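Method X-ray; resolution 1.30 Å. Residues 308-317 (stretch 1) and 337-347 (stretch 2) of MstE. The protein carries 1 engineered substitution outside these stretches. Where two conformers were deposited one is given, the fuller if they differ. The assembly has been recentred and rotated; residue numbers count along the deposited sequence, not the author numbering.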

# COMPACT_ATOMS: atom_id res chain seq x y z
N SER A 308 -7.82 -8.75 3.53
CA SER A 308 -7.29 -8.35 4.84
C SER A 308 -6.67 -6.98 4.81
O SER A 308 -5.90 -6.64 5.71
CB SER A 308 -6.38 -9.43 5.44
OG SER A 308 -5.28 -9.69 4.56
N ALA A 309 -6.94 -6.17 3.79
CA ALA A 309 -6.41 -4.81 3.69
C ALA A 309 -7.29 -3.86 4.48
O ALA A 309 -8.21 -3.30 3.97
CB ALA A 309 -6.25 -4.40 2.26
N TYR A 310 -6.96 -3.75 5.78
CA TYR A 310 -7.80 -3.01 6.74
C TYR A 310 -7.44 -1.56 6.77
O TYR A 310 -6.32 -1.19 7.21
CB TYR A 310 -7.79 -3.66 8.12
CG TYR A 310 -8.46 -5.01 8.17
CD1 TYR A 310 -9.78 -5.17 7.83
CD2 TYR A 310 -7.78 -6.14 8.53
CE1 TYR A 310 -10.38 -6.42 7.85
CE2 TYR A 310 -8.36 -7.39 8.57
CZ TYR A 310 -9.68 -7.55 8.24
OH TYR A 310 -10.23 -8.79 8.27
N LEU A 311 -8.37 -0.73 6.30
CA LEU A 311 -8.27 0.72 6.15
C LEU A 311 -9.10 1.33 7.30
O LEU A 311 -10.34 1.07 7.38
CB LEU A 311 -8.81 1.13 4.79
CG LEU A 311 -8.77 2.60 4.44
CD1 LEU A 311 -7.35 3.05 4.27
CD2 LEU A 311 -9.59 2.83 3.18
N ARG A 312 -8.49 2.15 8.09
CA ARG A 312 -9.20 2.75 9.20
C ARG A 312 -9.55 4.18 8.89
O ARG A 312 -8.85 4.87 8.13
CB ARG A 312 -8.45 2.39 10.43
CG ARG A 312 -7.25 3.21 10.57
CD ARG A 312 -6.49 2.43 11.66
NE ARG A 312 -5.25 3.07 11.84
CZ ARG A 312 -4.18 2.79 12.68
NH1 ARG A 312 -3.17 3.62 12.61
NH2 ARG A 312 -4.10 1.78 13.51
N ILE A 313 -10.68 4.60 9.46
CA ILE A 313 -11.16 5.97 9.30
C ILE A 313 -11.09 6.61 10.67
O ILE A 313 -12.03 6.54 11.47
CB ILE A 313 -12.57 6.00 8.73
CG1 ILE A 313 -12.67 5.15 7.45
CG2 ILE A 313 -12.93 7.46 8.55
CD1 ILE A 313 -11.64 5.48 6.33
N PRO A 314 -9.97 7.30 11.02
CA PRO A 314 -9.93 8.00 12.29
C PRO A 314 -10.91 9.16 12.25
O PRO A 314 -11.26 9.65 11.19
CB PRO A 314 -8.51 8.54 12.37
CG PRO A 314 -7.73 7.69 11.35
CD PRO A 314 -8.75 7.51 10.25
N TYR A 315 -11.29 9.62 13.44
CA TYR A 315 -11.98 10.92 13.50
C TYR A 315 -11.09 11.98 12.87
O TYR A 315 -9.85 11.91 12.96
CB TYR A 315 -12.32 11.27 14.95
CG TYR A 315 -13.48 10.51 15.52
CD1 TYR A 315 -13.31 9.29 16.14
CD2 TYR A 315 -14.77 10.98 15.38
CE1 TYR A 315 -14.37 8.56 16.63
CE2 TYR A 315 -15.85 10.27 15.87
CZ TYR A 315 -15.65 9.06 16.52
OH TYR A 315 -16.72 8.35 17.02
N PRO A 316 -11.68 13.00 12.22
CA PRO A 316 -10.91 14.02 11.52
C PRO A 316 -9.89 14.75 12.39
O PRO A 316 -8.88 15.23 11.86
CB PRO A 316 -11.89 14.99 10.86
CG PRO A 316 -13.19 14.30 10.99
CD PRO A 316 -13.12 13.21 12.03
N PHE A 317 -10.13 14.80 13.70
CA PHE A 317 -9.30 15.62 14.61
C PHE A 317 -8.15 14.78 15.12
O PHE A 317 -7.30 15.33 15.87
CB PHE A 317 -10.17 16.11 15.79
CG PHE A 317 -10.92 15.05 16.59
CD1 PHE A 317 -10.24 14.20 17.45
CD2 PHE A 317 -12.32 14.89 16.45
CE1 PHE A 317 -10.93 13.21 18.16
CE2 PHE A 317 -13.00 13.89 17.12
CZ PHE A 317 -12.30 13.05 17.98
N LYS A 337 -24.63 3.33 12.68
CA LYS A 337 -23.15 3.37 12.56
C LYS A 337 -22.65 4.56 11.75
O LYS A 337 -23.37 5.20 11.01
CB LYS A 337 -22.65 2.04 12.00
CG LYS A 337 -23.13 1.63 10.60
CD LYS A 337 -23.29 0.12 10.58
CE LYS A 337 -23.33 -0.58 9.24
NZ LYS A 337 -22.74 -1.94 9.38
N ARG A 338 -21.37 4.81 11.90
CA ARG A 338 -20.68 5.91 11.20
C ARG A 338 -19.34 5.35 10.79
O ARG A 338 -18.89 4.34 11.38
CB ARG A 338 -20.46 7.13 12.10
CG ARG A 338 -19.72 6.85 13.40
CD ARG A 338 -19.74 8.05 14.31
NE ARG A 338 -19.17 9.21 13.63
CZ ARG A 338 -19.43 10.48 13.94
NH1 ARG A 338 -18.88 11.45 13.24
NH2 ARG A 338 -20.21 10.75 14.97
N PHE A 339 -18.71 6.02 9.87
CA PHE A 339 -17.38 5.55 9.45
C PHE A 339 -16.29 5.93 10.45
O PHE A 339 -15.33 5.14 10.58
CB PHE A 339 -17.08 6.04 8.04
CG PHE A 339 -17.98 5.41 7.03
CD1 PHE A 339 -17.85 4.06 6.69
CD2 PHE A 339 -18.95 6.17 6.41
CE1 PHE A 339 -18.65 3.51 5.69
CE2 PHE A 339 -19.79 5.59 5.47
CZ PHE A 339 -19.66 4.26 5.13
N GLU A 340 -16.41 7.07 11.12
CA GLU A 340 -15.36 7.53 12.04
C GLU A 340 -15.24 6.51 13.16
O GLU A 340 -16.26 6.12 13.75
CB GLU A 340 -15.60 8.92 12.59
CG GLU A 340 -15.67 9.98 11.51
CD GLU A 340 -17.02 10.13 10.81
OE1 GLU A 340 -17.04 10.88 9.85
OE2 GLU A 340 -18.02 9.46 11.18
N GLY A 341 -14.01 6.10 13.41
CA GLY A 341 -13.68 5.09 14.40
C GLY A 341 -13.92 3.69 13.93
O GLY A 341 -13.83 2.77 14.75
N SER A 342 -14.12 3.50 12.64
CA SER A 342 -14.33 2.15 12.07
C SER A 342 -13.27 1.79 11.03
O SER A 342 -12.51 2.67 10.60
CB SER A 342 -15.72 2.04 11.50
OG SER A 342 -15.73 2.53 10.17
N ILE A 343 -13.26 0.50 10.75
CA ILE A 343 -12.33 -0.11 9.80
C ILE A 343 -13.16 -0.72 8.68
O ILE A 343 -14.10 -1.48 8.94
CB ILE A 343 -11.46 -1.14 10.52
CG1 ILE A 343 -10.63 -0.51 11.61
CG2 ILE A 343 -10.59 -1.91 9.55
CD1 ILE A 343 -9.85 -1.51 12.46
N ILE A 344 -12.74 -0.45 7.46
CA ILE A 344 -13.27 -1.12 6.26
C ILE A 344 -12.20 -2.00 5.62
O ILE A 344 -11.04 -1.90 5.96
CB ILE A 344 -13.88 -0.07 5.32
CG1 ILE A 344 -12.84 0.85 4.69
CG2 ILE A 344 -14.99 0.69 6.02
CD1 ILE A 344 -13.40 1.54 3.50
N PHE A 345 -12.63 -2.82 4.68
CA PHE A 345 -11.69 -3.70 3.98
C PHE A 345 -12.02 -3.74 2.48
O PHE A 345 -13.01 -3.18 2.01
CB PHE A 345 -11.66 -5.10 4.62
CG PHE A 345 -12.94 -5.88 4.48
CD1 PHE A 345 -13.16 -6.78 3.50
CD2 PHE A 345 -13.89 -5.79 5.50
CE1 PHE A 345 -14.33 -7.50 3.40
CE2 PHE A 345 -15.07 -6.52 5.41
CZ PHE A 345 -15.26 -7.39 4.37
N ASP A 346 -11.13 -4.41 1.79
CA ASP A 346 -11.20 -4.57 0.33
C ASP A 346 -12.14 -5.71 -0.02
O ASP A 346 -11.73 -6.86 -0.15
CB ASP A 346 -9.81 -4.79 -0.23
CG ASP A 346 -9.04 -5.96 0.39
OD1 ASP A 346 -9.05 -6.17 1.62
OD2 ASP A 346 -8.34 -6.65 -0.41
N HIS A 347 -13.44 -5.41 -0.13
CA HIS A 347 -14.47 -6.44 -0.29
C HIS A 347 -14.27 -7.29 -1.56
O HIS A 347 -14.74 -8.42 -1.61
CB HIS A 347 -15.87 -5.82 -0.30
CG HIS A 347 -16.06 -4.77 -1.34
ND1 HIS A 347 -15.50 -3.47 -1.26
CD2 HIS A 347 -16.71 -4.87 -2.55
CE1 HIS A 347 -15.85 -2.83 -2.41
NE2 HIS A 347 -16.63 -3.66 -3.18

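The two stretches lie side by side as a short antiparallel ladder, their strand directions 147° apart, and together they bury about 750 Å² of surface. At one end of the ladder Leu 311 and Ile 344 bond reciprocally: Leu 311 N donates to Ile 344 O (2.9 Å), and Ile 344 N donates to Leu 311 O (2.8 Å). One step on, Arg 312 and Ile 343 face each other without hydrogen bonds between them, and here the backbones close to 4.3 Å between the CA atoms of Arg 312 and Ile 343.

Beyond the strand pairing, the chain of stretch 2 folds into a type II turn from Phe 339 to Ser 342, and stretch 1 grips it. Ile 313 N donates to Ser 342 O (2.9 Å), while Gly 341 N donates to Ile 313 O (2.8 Å). Gly 341 has a phi of 79°, a conformation that favours glycine, and an ideal CB there would lie only 3.4 Å from Tyr 315 CE1. The missing side chain thus leaves room for the tyrosine ring. The turn is closed by Ser 342 N to Phe 339 O (2.9 Å) and reinforced by Ser 342 OG, which donates to Phe 339 O (2.7 Å). Against that same carbonyl fits branched Ile 313, its CB 3.4 Å from Phe 339 O.

Tyr 315 offers a broad, flat surface. Glu 340 CB rests over one face, 3.7 Å from the centroid of the Tyr 315 ring in a CH-pi contact, so the aliphatic part of an acidic residue serves as packing material. Its carboxylate leads away and forms a salt bridge with Arg 338, whose NE lies 2.7 Å from Glu 340 OE2. The flat guanidinium of Arg 338 in turn has Tyr 315 CE2 over one of its faces, 4.1 Å from Arg 338 CZ.

Side chains alternate between the sheet's faces. Leu 311 and Ile 344 share one, with Leu 311 CD2 4.0 Å from Ile 344 CD1; on the other, Arg 312 CB packs 3.8 Å from Ile 343 CG1 before its charged end leads away to partners elsewhere in the structure. Branched Ile 343 also packs its CG2 against Tyr 310 CB (3.6 Å), while the long ring of Tyr 310 reaches on to Phe 345, its CE1 3.7 Å from Phe 345 CB.

At the far end, Asp 346 brings its carboxylate back to stretch 1: Ala 309 N donates to Asp 346 OD1 (3.0 Å). The methyl of Ala 309 lies beside the carboxylate, its CB 3.4 Å from Asp 346 OD1.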